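Local coordinates for protein Cif (Cell cycle inhibiting factor) (Escherichia coli, PDB 3EFY) that deamidates a glutamine side chain of host NEDD8, which abolishes cullin-RING ubiquitin ligase activity and inhibits the host cell cycle, at residues H66-D71 with A82-S87; L57-G62 with F159-F164; C117-C122 with E131-L136; V93-R98 with V143-K148. One frame throughout, in Å; residues are numbered along the deposited sequence.

Contact 1 (H66-D71 with A82-S87); sequences HAYIVD and AFLYQS
His66 presents the edge of its imidazole to Gln86 OE1 and to the backbone O of Ser87, both near the ring plane. NE2 donates to Gln86 OE1 at 2.7 Å, with an N-H...O angle of 164°. The acceptor is met in its carbonyl plane, and ring and amide planes stand 49° apart. CE1 of His66 lies 3.1 Å from Ser87 O. The extended Gln86 chain beyond CG carries OE1 to His66 NE2. Gln86 NE2 is bonded in turn to Phe137 O, and the two bonds together would hold the amide in one orientation. His66 and Gln86 are active-site residues of this deamidase. The side chain of His66 is about 4 Å from that of Cys10, also of the active site.

The Tyr85 ring is inclined at 64° to the Asp71 carboxylate. Its OH donates to Asp71 OD2 at 2.6 Å on the anti side. Ile69 CG2 also meets this ring, 4.0 Å from Tyr85 CD2. Behind the side chains is an antiparallel hairpin. Ile69 pairs with Tyr85 and Asp71 with Phe83 through two backbone bonds each. One water links Ala67 O and Ser87 N.

Strand 54-61 flanks strand 66-72 on its other edge. Helix 10-22 packs on Ile69, Asp71 and Tyr85, while helix 113-124 packs on Tyr68 and Leu84.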
# COMPACT_ATOMS: atom_id res chain seq x y z
N HIS A 66 -8.07 -9.33 19.12
CA HIS A 66 -6.84 -8.87 18.57
C HIS A 66 -6.70 -9.45 17.13
O HIS A 66 -7.30 -10.45 16.84
CB HIS A 66 -5.73 -9.42 19.46
CG HIS A 66 -4.39 -8.89 19.12
ND1 HIS A 66 -4.21 -7.60 18.67
CD2 HIS A 66 -3.15 -9.46 19.17
CE1 HIS A 66 -2.93 -7.44 18.39
NE2 HIS A 66 -2.26 -8.52 18.74
N ALA A 67 -6.07 -8.70 16.26
CA ALA A 67 -5.73 -9.20 14.91
C ALA A 67 -4.23 -9.12 14.68
O ALA A 67 -3.55 -8.23 15.18
CB ALA A 67 -6.47 -8.38 13.83
N TYR A 68 -3.70 -10.03 13.85
CA TYR A 68 -2.25 -10.12 13.68
C TYR A 68 -1.93 -11.03 12.49
O TYR A 68 -2.82 -11.69 11.98
CB TYR A 68 -1.56 -10.63 14.97
CG TYR A 68 -2.19 -11.79 15.62
CD1 TYR A 68 -1.81 -13.10 15.31
CD2 TYR A 68 -3.25 -11.67 16.55
CE1 TYR A 68 -2.40 -14.20 15.94
CE2 TYR A 68 -3.84 -12.74 17.11
CZ TYR A 68 -3.45 -14.03 16.82
OH TYR A 68 -4.06 -15.09 17.45
N ILE A 69 -0.66 -11.05 12.09
CA ILE A 69 -0.21 -11.78 10.86
C ILE A 69 0.76 -12.88 11.28
O ILE A 69 1.66 -12.62 12.08
CB ILE A 69 0.48 -10.86 9.92
CG1 ILE A 69 -0.39 -9.66 9.46
CG2 ILE A 69 0.95 -11.65 8.68
CD1 ILE A 69 -1.72 -10.07 8.87
N VAL A 70 0.62 -14.07 10.70
CA VAL A 70 1.60 -15.16 10.84
C VAL A 70 2.16 -15.41 9.45
O VAL A 70 1.40 -15.65 8.49
CB VAL A 70 0.99 -16.37 11.41
CG1 VAL A 70 2.07 -17.51 11.51
CG2 VAL A 70 0.41 -16.10 12.79
N ASP A 71 3.48 -15.24 9.34
CA ASP A 71 4.23 -15.37 8.08
C ASP A 71 4.86 -16.78 8.17
O ASP A 71 5.63 -17.06 9.13
CB ASP A 71 5.24 -14.24 8.00
CG ASP A 71 6.20 -14.32 6.80
OD1 ASP A 71 6.11 -15.29 6.02
OD2 ASP A 71 7.03 -13.38 6.64
N ALA A 82 7.83 -19.87 11.79
CA ALA A 82 6.93 -18.80 11.36
C ALA A 82 7.38 -17.50 12.03
O ALA A 82 8.17 -17.54 12.97
CB ALA A 82 5.51 -19.16 11.76
N PHE A 83 6.81 -16.37 11.59
CA PHE A 83 7.06 -15.08 12.21
C PHE A 83 5.70 -14.49 12.53
O PHE A 83 4.74 -14.68 11.78
CB PHE A 83 7.84 -14.20 11.30
CG PHE A 83 9.24 -14.74 10.99
CD1 PHE A 83 10.32 -14.32 11.74
CD2 PHE A 83 9.44 -15.63 9.96
CE1 PHE A 83 11.60 -14.80 11.48
CE2 PHE A 83 10.73 -16.13 9.70
CZ PHE A 83 11.79 -15.71 10.46
N LEU A 84 5.62 -13.75 13.61
CA LEU A 84 4.36 -13.06 14.01
C LEU A 84 4.58 -11.55 13.95
O LEU A 84 5.52 -11.03 14.52
CB LEU A 84 3.99 -13.46 15.42
CG LEU A 84 2.53 -13.15 15.84
CD1 LEU A 84 1.98 -14.28 16.76
CD2 LEU A 84 2.61 -11.87 16.46
N TYR A 85 3.66 -10.84 13.27
CA TYR A 85 3.70 -9.41 13.11
C TYR A 85 2.37 -8.83 13.68
O TYR A 85 1.30 -9.35 13.43
CB TYR A 85 3.84 -8.93 11.66
CG TYR A 85 4.88 -9.70 10.85
CD1 TYR A 85 6.13 -9.94 11.37
CD2 TYR A 85 4.56 -10.20 9.59
CE1 TYR A 85 7.10 -10.65 10.61
CE2 TYR A 85 5.51 -10.89 8.86
CZ TYR A 85 6.75 -11.14 9.39
OH TYR A 85 7.71 -11.89 8.67
N GLN A 86 2.46 -7.72 14.41
CA GLN A 86 1.28 -7.16 15.07
C GLN A 86 1.54 -5.73 15.51
O GLN A 86 2.70 -5.32 15.69
CB GLN A 86 0.90 -7.99 16.30
CG GLN A 86 2.05 -8.13 17.35
CD GLN A 86 1.64 -8.63 18.70
OE1 GLN A 86 0.45 -8.67 19.07
NE2 GLN A 86 2.65 -9.00 19.49
N SER A 87 0.45 -5.02 15.76
CA SER A 87 0.45 -3.83 16.64
C SER A 87 -0.73 -3.98 17.58
O SER A 87 -1.58 -4.82 17.36
CB SER A 87 0.35 -2.50 15.86
OG SER A 87 -0.94 -2.31 15.31
O HOH W 1 -1.80 -6.30 14.12

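Contact 2 (L57-G62 with F159-F164); sequences LRVNDG and FSFQLF
Strands 57-61 and 159-164 run antiparallel at 170°, 4.7 Å apart at their closest. They are neighbours in the antiparallel sheet of this papain-like (clan CA) fold, with 159-166 as an outermost strand within the chain. This chain is the C-terminal part of the full-length protein and carries its active-site residues. Arg58 with Gln162 and Asn60 with Ser160 are the hydrogen-bonded pairs, each with two backbone bonds. Leu57, Val59 and Asp61 share one face with Phe159, Phe161 and Leu163.

On that face Leu57 crosses Phe161 obliquely, its CD1 3.8 Å from Phe161 CD1. The same methyl reaches Leu163 CD1 at 4.1 Å. Val59 lies side by side with both phenylalanines. Its CG1, anti to the backbone N (chi1 -173°), is 3.7 Å from Phe161 CE1 and 4.0 Å from Phe159 CD1. Phe120 of helix 113-124 meets both rings edge-to-face, and helix 39-47 packs on Leu57 and Phe161.

On the other face Arg58 and Gln162 lie alongside each other. Their polar ends are held elsewhere: Arg58 NE by Asn15, Gln162 OE1 by Tyr29 and NE2 by Phe31 O.

Asp61 lies about 5 Å from the active-site His66, measured between side chains. Its OD2 is gripped by the hydroxyls of Tyr68 and Tyr119, and OD1 by Leu64 N. The carboxylate runs beside the Phe159 ring, planes 44° apart, with Asp61 CG 3.3 Å from Phe159 CE1.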
# COMPACT_ATOMS: atom_id res chain seq x y z
N LEU A 57 -0.84 -15.60 6.81
CA LEU A 57 -2.06 -15.89 7.49
C LEU A 57 -2.50 -14.68 8.29
O LEU A 57 -1.78 -14.22 9.22
CB LEU A 57 -1.87 -17.07 8.42
CG LEU A 57 -3.01 -17.54 9.28
CD1 LEU A 57 -4.11 -18.23 8.43
CD2 LEU A 57 -2.49 -18.54 10.34
N ARG A 58 -3.69 -14.14 7.93
CA ARG A 58 -4.28 -13.06 8.73
C ARG A 58 -5.21 -13.66 9.76
O ARG A 58 -6.09 -14.45 9.42
CB ARG A 58 -5.06 -12.07 7.86
CG ARG A 58 -5.48 -10.84 8.66
CD ARG A 58 -6.55 -10.09 7.92
NE ARG A 58 -6.90 -8.81 8.54
CZ ARG A 58 -7.58 -8.66 9.68
NH1 ARG A 58 -7.99 -9.71 10.37
NH2 ARG A 58 -7.84 -7.44 10.14
N VAL A 59 -4.98 -13.35 11.04
CA VAL A 59 -5.75 -13.86 12.13
C VAL A 59 -6.64 -12.80 12.77
O VAL A 59 -6.15 -11.77 13.22
CB VAL A 59 -4.85 -14.39 13.28
CG1 VAL A 59 -5.70 -15.08 14.35
CG2 VAL A 59 -3.75 -15.35 12.69
N ASN A 60 -7.92 -13.09 12.82
CA ASN A 60 -8.92 -12.26 13.55
C ASN A 60 -9.27 -13.10 14.77
O ASN A 60 -9.98 -14.11 14.69
CB ASN A 60 -10.12 -12.01 12.62
CG ASN A 60 -10.68 -10.63 12.70
OD1 ASN A 60 -11.94 -10.51 12.73
ND2 ASN A 60 -9.86 -9.56 12.67
N ASP A 61 -8.65 -12.75 15.90
CA ASP A 61 -8.75 -13.49 17.13
C ASP A 61 -9.78 -12.83 18.04
O ASP A 61 -9.48 -11.90 18.75
CB ASP A 61 -7.34 -13.54 17.75
CG ASP A 61 -7.20 -14.41 18.98
OD1 ASP A 61 -8.19 -14.68 19.68
OD2 ASP A 61 -6.01 -14.79 19.25
N GLY A 62 -10.99 -13.40 18.02
CA GLY A 62 -12.14 -12.82 18.71
C GLY A 62 -11.98 -12.93 20.22
O GLY A 62 -12.34 -11.99 20.96
N PHE A 159 -12.38 -17.55 16.08
CA PHE A 159 -11.36 -17.20 15.10
C PHE A 159 -11.94 -17.10 13.69
O PHE A 159 -12.83 -17.87 13.31
CB PHE A 159 -10.26 -18.26 15.06
CG PHE A 159 -9.34 -18.24 16.26
CD1 PHE A 159 -8.28 -17.37 16.30
CD2 PHE A 159 -9.55 -19.10 17.31
CE1 PHE A 159 -7.40 -17.34 17.38
CE2 PHE A 159 -8.66 -19.11 18.42
CZ PHE A 159 -7.60 -18.20 18.46
N SER A 160 -11.37 -16.19 12.91
CA SER A 160 -11.56 -16.13 11.44
C SER A 160 -10.18 -15.89 10.84
O SER A 160 -9.45 -15.02 11.31
CB SER A 160 -12.43 -14.93 11.10
OG SER A 160 -12.65 -14.78 9.71
N PHE A 161 -9.84 -16.63 9.79
CA PHE A 161 -8.54 -16.55 9.17
C PHE A 161 -8.67 -16.22 7.70
O PHE A 161 -9.68 -16.52 7.05
CB PHE A 161 -7.83 -17.88 9.26
CG PHE A 161 -7.60 -18.35 10.68
CD1 PHE A 161 -6.50 -17.88 11.39
CD2 PHE A 161 -8.46 -19.26 11.28
CE1 PHE A 161 -6.27 -18.32 12.70
CE2 PHE A 161 -8.22 -19.72 12.55
CZ PHE A 161 -7.13 -19.23 13.27
N GLN A 162 -7.61 -15.62 7.15
CA GLN A 162 -7.43 -15.52 5.69
C GLN A 162 -6.03 -16.03 5.38
O GLN A 162 -5.06 -15.66 6.08
CB GLN A 162 -7.57 -14.10 5.18
CG GLN A 162 -8.96 -13.51 5.50
CD GLN A 162 -9.12 -12.08 5.04
OE1 GLN A 162 -8.18 -11.47 4.50
NE2 GLN A 162 -10.33 -11.53 5.22
N LEU A 163 -5.92 -16.91 4.38
CA LEU A 163 -4.65 -17.57 4.08
C LEU A 163 -4.31 -17.37 2.59
O LEU A 163 -5.14 -17.74 1.72
CB LEU A 163 -4.74 -19.03 4.38
CG LEU A 163 -3.56 -19.93 4.12
CD1 LEU A 163 -2.32 -19.47 4.94
CD2 LEU A 163 -3.95 -21.39 4.47
N PHE A 164 -3.15 -16.85 2.31
CA PHE A 164 -2.71 -16.60 0.95
C PHE A 164 -1.28 -17.07 0.71
O PHE A 164 -0.40 -16.87 1.56
CB PHE A 164 -2.73 -15.10 0.62
CG PHE A 164 -4.09 -14.47 0.53
CD1 PHE A 164 -4.74 -14.06 1.68
CD2 PHE A 164 -4.66 -14.17 -0.70
CE1 PHE A 164 -5.97 -13.39 1.60
CE2 PHE A 164 -5.89 -13.49 -0.76
CZ PHE A 164 -6.53 -13.11 0.42

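Contact 3 (C117-C122 with E131-L136); sequences CNYFSC and EQIATL
Tyr119 meets Leu136 with its CB and the root of its ring. Leu136 CD1 is 3.4 Å from Tyr119 CB and 3.7 Å from Tyr119 CG, a tight fit. Farther out, Tyr119 CE1 touches Ile133 CG1 at 3.9 Å. Both aliphatic chains cross the tyrosine obliquely. Tyr119 CB points toward helix 130-137, and CG is roughly anti to the backbone N.

Gln132 extends from helix 130-137 to the other helix. Its amide stands at 90° to the Tyr119 ring, and Gln132 OE1 lies near the plane of that ring, at its edge. NE2 of Gln132 comes 3.5 Å from Tyr119 CA and donates a weak, strongly bent bond to Asn118 OD1 (2.8 Å, 122° at the hydrogen). The two amide planes are inclined to each other. The amide oxygen, Gln132 OE1, packs 3.7 Å from Cys122 CB.

This is a helix pair crossing at -141°, with the axes 10.8 Å apart. Most of its contact is carried by Tyr119 and Gln132. The Tyr119 ring, whose hydroxyl is bonded to Asp61, also rests on Tyr68 of strand 66-72 and meets Phe137 edge-to-face, at the end of helix 130-137. Ile133 packs on Leu64. Helix 113-124 turns Phe120 away from helix 130-137, onto Leu39 and Leu42 of helix 39-47.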
# COMPACT_ATOMS: atom_id res chain seq x y z
N CYS A 117 -0.24 -22.46 16.59
CA CYS A 117 -1.35 -23.36 16.36
C CYS A 117 -1.91 -24.01 17.64
O CYS A 117 -3.12 -24.16 17.82
CB CYS A 117 -0.98 -24.39 15.28
SG CYS A 117 -0.87 -23.58 13.66
N ASN A 118 -1.02 -24.40 18.54
CA ASN A 118 -1.45 -24.92 19.82
C ASN A 118 -2.23 -23.84 20.56
O ASN A 118 -3.27 -24.13 21.15
CB ASN A 118 -0.25 -25.34 20.65
CG ASN A 118 -0.66 -25.83 22.06
OD1 ASN A 118 -0.46 -25.14 23.07
ND2 ASN A 118 -1.28 -27.02 22.11
N TYR A 119 -1.75 -22.60 20.49
CA TYR A 119 -2.49 -21.47 21.09
C TYR A 119 -3.92 -21.36 20.52
O TYR A 119 -4.90 -21.24 21.26
CB TYR A 119 -1.69 -20.11 20.97
CG TYR A 119 -2.57 -18.93 21.13
CD1 TYR A 119 -3.04 -18.56 22.38
CD2 TYR A 119 -3.09 -18.27 20.01
CE1 TYR A 119 -3.95 -17.55 22.53
CE2 TYR A 119 -3.98 -17.23 20.14
CZ TYR A 119 -4.41 -16.87 21.41
OH TYR A 119 -5.33 -15.89 21.58
N PHE A 120 -4.07 -21.41 19.18
CA PHE A 120 -5.40 -21.33 18.58
C PHE A 120 -6.30 -22.43 19.15
O PHE A 120 -7.47 -22.20 19.51
CB PHE A 120 -5.37 -21.52 17.05
CG PHE A 120 -4.58 -20.49 16.28
CD1 PHE A 120 -4.45 -19.20 16.68
CD2 PHE A 120 -4.01 -20.85 15.07
CE1 PHE A 120 -3.72 -18.32 15.95
CE2 PHE A 120 -3.32 -19.98 14.33
CZ PHE A 120 -3.16 -18.71 14.75
N SER A 121 -5.74 -23.63 19.23
CA SER A 121 -6.50 -24.77 19.72
C SER A 121 -6.94 -24.58 21.17
O SER A 121 -8.11 -24.76 21.49
CB SER A 121 -5.68 -26.05 19.57
OG SER A 121 -6.52 -27.14 19.95
N CYS A 122 -6.03 -24.17 22.03
CA CYS A 122 -6.36 -23.90 23.44
C CYS A 122 -7.40 -22.79 23.60
O CYS A 122 -8.39 -22.97 24.29
CB CYS A 122 -5.10 -23.52 24.22
SG CYS A 122 -3.94 -24.86 24.42
N GLU A 131 0.67 -17.63 30.42
CA GLU A 131 2.06 -17.71 30.07
C GLU A 131 2.19 -17.90 28.56
O GLU A 131 3.06 -17.31 27.96
CB GLU A 131 2.79 -18.83 30.82
CG GLU A 131 2.86 -18.62 32.35
CD GLU A 131 3.84 -17.54 32.81
OE1 GLU A 131 4.52 -16.90 31.97
OE2 GLU A 131 3.92 -17.32 34.05
N GLN A 132 1.30 -18.71 28.00
CA GLN A 132 1.28 -19.01 26.54
C GLN A 132 1.04 -17.69 25.77
O GLN A 132 1.75 -17.35 24.84
CB GLN A 132 0.20 -20.02 26.27
CG GLN A 132 -0.02 -20.34 24.83
CD GLN A 132 -1.03 -21.44 24.63
OE1 GLN A 132 -2.17 -21.40 25.12
NE2 GLN A 132 -0.61 -22.45 23.88
N ILE A 133 0.06 -16.91 26.23
CA ILE A 133 -0.29 -15.62 25.58
C ILE A 133 0.84 -14.63 25.70
O ILE A 133 1.23 -13.97 24.73
CB ILE A 133 -1.61 -15.05 26.16
CG1 ILE A 133 -2.79 -15.95 25.85
CG2 ILE A 133 -1.89 -13.60 25.66
CD1 ILE A 133 -4.05 -15.56 26.61
N ALA A 134 1.44 -14.49 26.89
CA ALA A 134 2.58 -13.59 27.02
C ALA A 134 3.76 -13.96 26.19
O ALA A 134 4.42 -13.09 25.61
CB ALA A 134 3.02 -13.48 28.48
N THR A 135 4.07 -15.25 26.11
CA THR A 135 5.20 -15.73 25.31
C THR A 135 5.05 -15.39 23.83
O THR A 135 5.98 -14.98 23.18
CB THR A 135 5.43 -17.21 25.48
OG1 THR A 135 5.87 -17.45 26.84
CG2 THR A 135 6.51 -17.71 24.55
N LEU A 136 3.82 -15.47 23.34
CA LEU A 136 3.54 -15.19 21.93
C LEU A 136 3.40 -13.69 21.62
O LEU A 136 3.89 -13.22 20.59
CB LEU A 136 2.29 -15.93 21.48
CG LEU A 136 2.46 -17.46 21.36
CD1 LEU A 136 1.10 -18.18 21.25
CD2 LEU A 136 3.41 -17.76 20.14

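Contact 4 (V93-R98 with V143-K148); sequences VTRKLR and VKMLRK
Val93 O and Arg147 N form the backbone hydrogen bond that joins two loops here, 2.9 Å long. One loop leads into helix 99-103. The other lies between helix 130-137 and strand 159-166, and its segment 143-148 opens with a 3-10 turn, 143-145, closed by a bond from Leu146 N to Val143 O. Val93 O also receives a CA-H...O contact from Leu146 CA at 3.3 Å.

Apolar contacts are few. Thr94 CG2 and Leu146 CD2 meet at 3.8 Å, their side chains lying side by side. Leu146 also packs on Leu130 and Ile133 of helix 130-137, while Val93 touches Leu64 and Ile151.

The polar groups have their main partners outside the two loops. Thr94 OG1 is hydrogen-bonded to Asp88 OD2, and its side chain lies about 5 Å from that of the active-site His66. Arg95 forms salt bridges from NE to Asp138 and from NH2 to Asp140, which would fix the turn of its guanidinium.

Met145 covers one face of that guanidinium. Met145 CG, anti to the carbonyl carbon (chi1 -62°), sits 3.4 Å above the Arg95 guanidinium plane, over the centre of that group, and 3.5 Å from Arg95 NE.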
# COMPACT_ATOMS: atom_id res chain seq x y z
N VAL A 93 -6.83 -7.55 26.22
CA VAL A 93 -6.01 -8.46 27.04
C VAL A 93 -4.56 -8.05 27.07
O VAL A 93 -3.89 -8.02 28.13
CB VAL A 93 -6.12 -9.94 26.57
CG1 VAL A 93 -5.21 -10.86 27.37
CG2 VAL A 93 -7.59 -10.44 26.65
N THR A 94 -4.01 -7.76 25.89
CA THR A 94 -2.62 -7.42 25.74
C THR A 94 -2.43 -5.91 25.82
O THR A 94 -3.35 -5.13 25.54
CB THR A 94 -2.16 -7.99 24.35
OG1 THR A 94 -3.24 -7.79 23.42
CG2 THR A 94 -1.86 -9.43 24.45
N ARG A 95 -1.24 -5.48 26.20
CA ARG A 95 -0.96 -4.08 26.34
C ARG A 95 -0.62 -3.36 25.05
O ARG A 95 -0.37 -4.01 23.99
CB ARG A 95 0.16 -3.89 27.36
CG ARG A 95 1.50 -4.40 26.92
CD ARG A 95 2.59 -3.97 27.88
NE ARG A 95 3.65 -4.94 27.94
CZ ARG A 95 4.89 -4.70 28.34
NH1 ARG A 95 5.24 -3.47 28.78
NH2 ARG A 95 5.78 -5.69 28.35
N LYS A 96 -0.62 -2.02 25.08
CA LYS A 96 -0.26 -1.21 23.91
C LYS A 96 1.11 -1.57 23.36
O LYS A 96 2.06 -1.72 24.13
CB LYS A 96 -0.23 0.31 24.21
CG LYS A 96 -0.01 1.17 22.97
CD LYS A 96 -0.17 2.69 23.18
CE LYS A 96 0.36 3.49 21.97
NZ LYS A 96 -0.52 3.33 20.76
N LEU A 97 1.18 -1.72 22.04
CA LEU A 97 2.38 -2.11 21.31
C LEU A 97 2.46 -1.46 19.94
O LEU A 97 1.60 -1.71 19.08
CB LEU A 97 2.38 -3.62 21.16
CG LEU A 97 3.47 -4.29 20.34
CD1 LEU A 97 4.86 -4.14 21.04
CD2 LEU A 97 3.13 -5.79 20.23
N ARG A 98 3.45 -0.61 19.72
CA ARG A 98 3.66 0.00 18.42
C ARG A 98 4.27 -1.01 17.47
O ARG A 98 5.16 -1.78 17.87
CB ARG A 98 4.53 1.25 18.50
CG ARG A 98 3.88 2.34 19.38
CD ARG A 98 4.83 3.52 19.59
NE ARG A 98 5.24 4.03 18.29
CZ ARG A 98 6.45 3.90 17.76
NH1 ARG A 98 7.45 3.31 18.42
NH2 ARG A 98 6.67 4.39 16.54
N VAL A 143 3.77 -11.85 31.80
CA VAL A 143 2.41 -12.22 32.11
C VAL A 143 1.70 -11.16 33.00
O VAL A 143 0.48 -10.98 32.89
CB VAL A 143 2.36 -13.63 32.76
CG1 VAL A 143 2.99 -13.61 34.15
CG2 VAL A 143 0.93 -14.12 32.88
N LYS A 144 2.46 -10.43 33.80
CA LYS A 144 1.87 -9.40 34.67
C LYS A 144 1.30 -8.23 33.89
O LYS A 144 0.53 -7.45 34.46
CB LYS A 144 2.87 -8.87 35.70
CG LYS A 144 3.37 -9.96 36.62
CD LYS A 144 4.26 -9.40 37.68
CE LYS A 144 4.73 -10.50 38.63
NZ LYS A 144 5.88 -10.00 39.46
N MET A 145 1.68 -8.08 32.62
CA MET A 145 1.13 -6.99 31.81
C MET A 145 -0.20 -7.32 31.15
O MET A 145 -0.82 -6.43 30.55
CB MET A 145 2.12 -6.52 30.75
CG MET A 145 3.42 -5.95 31.25
SD MET A 145 3.00 -4.40 32.08
CE MET A 145 3.18 -4.94 33.76
N LEU A 146 -0.64 -8.57 31.22
CA LEU A 146 -1.87 -8.99 30.59
C LEU A 146 -3.04 -8.75 31.50
O LEU A 146 -2.88 -8.67 32.73
CB LEU A 146 -1.85 -10.47 30.25
CG LEU A 146 -0.70 -10.86 29.32
CD1 LEU A 146 -0.82 -12.39 29.12
CD2 LEU A 146 -0.71 -10.13 27.96
N ARG A 147 -4.20 -8.66 30.90
CA ARG A 147 -5.46 -8.54 31.62
C ARG A 147 -6.41 -9.65 31.21
O ARG A 147 -7.18 -9.50 30.26
CB ARG A 147 -6.06 -7.17 31.37
CG ARG A 147 -5.25 -6.02 32.05
CD ARG A 147 -5.98 -4.72 31.95
NE ARG A 147 -5.26 -3.67 32.65
CZ ARG A 147 -5.64 -2.39 32.66
NH1 ARG A 147 -6.74 -2.01 32.03
NH2 ARG A 147 -4.91 -1.51 33.30
N LYS A 148 -6.38 -10.76 31.95
CA LYS A 148 -7.19 -11.92 31.61
C LYS A 148 -8.68 -11.61 31.58
O LYS A 148 -9.40 -12.24 30.81
CB LYS A 148 -6.90 -13.09 32.53
CG LYS A 148 -7.59 -13.03 33.88
CD LYS A 148 -7.48 -14.41 34.56
CE LYS A 148 -7.92 -14.33 36.01
NZ LYS A 148 -6.98 -13.44 36.77

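From the N terminus, helices 10-22 and 39-47 precede strand 54-61, where the longest loop opens. Contact 2 closes it at strand 159-166, and the other three contacts nest inside. Contact 1 comes first, a short hairpin between neighbouring strands 66-72 and 81-85. It closes before contact 4 opens. Contact 4 spans from the loop at 93-98 to 143-148 and encloses contact 3, the pairing of helices 113-124 and 130-137. No two contacts cross. Contacts 1 and 2 share one sheet. Contact 3 joins a helix packed on that sheet to its successor, and Leu146 of contact 4 touches Ile133 and Ala134 there.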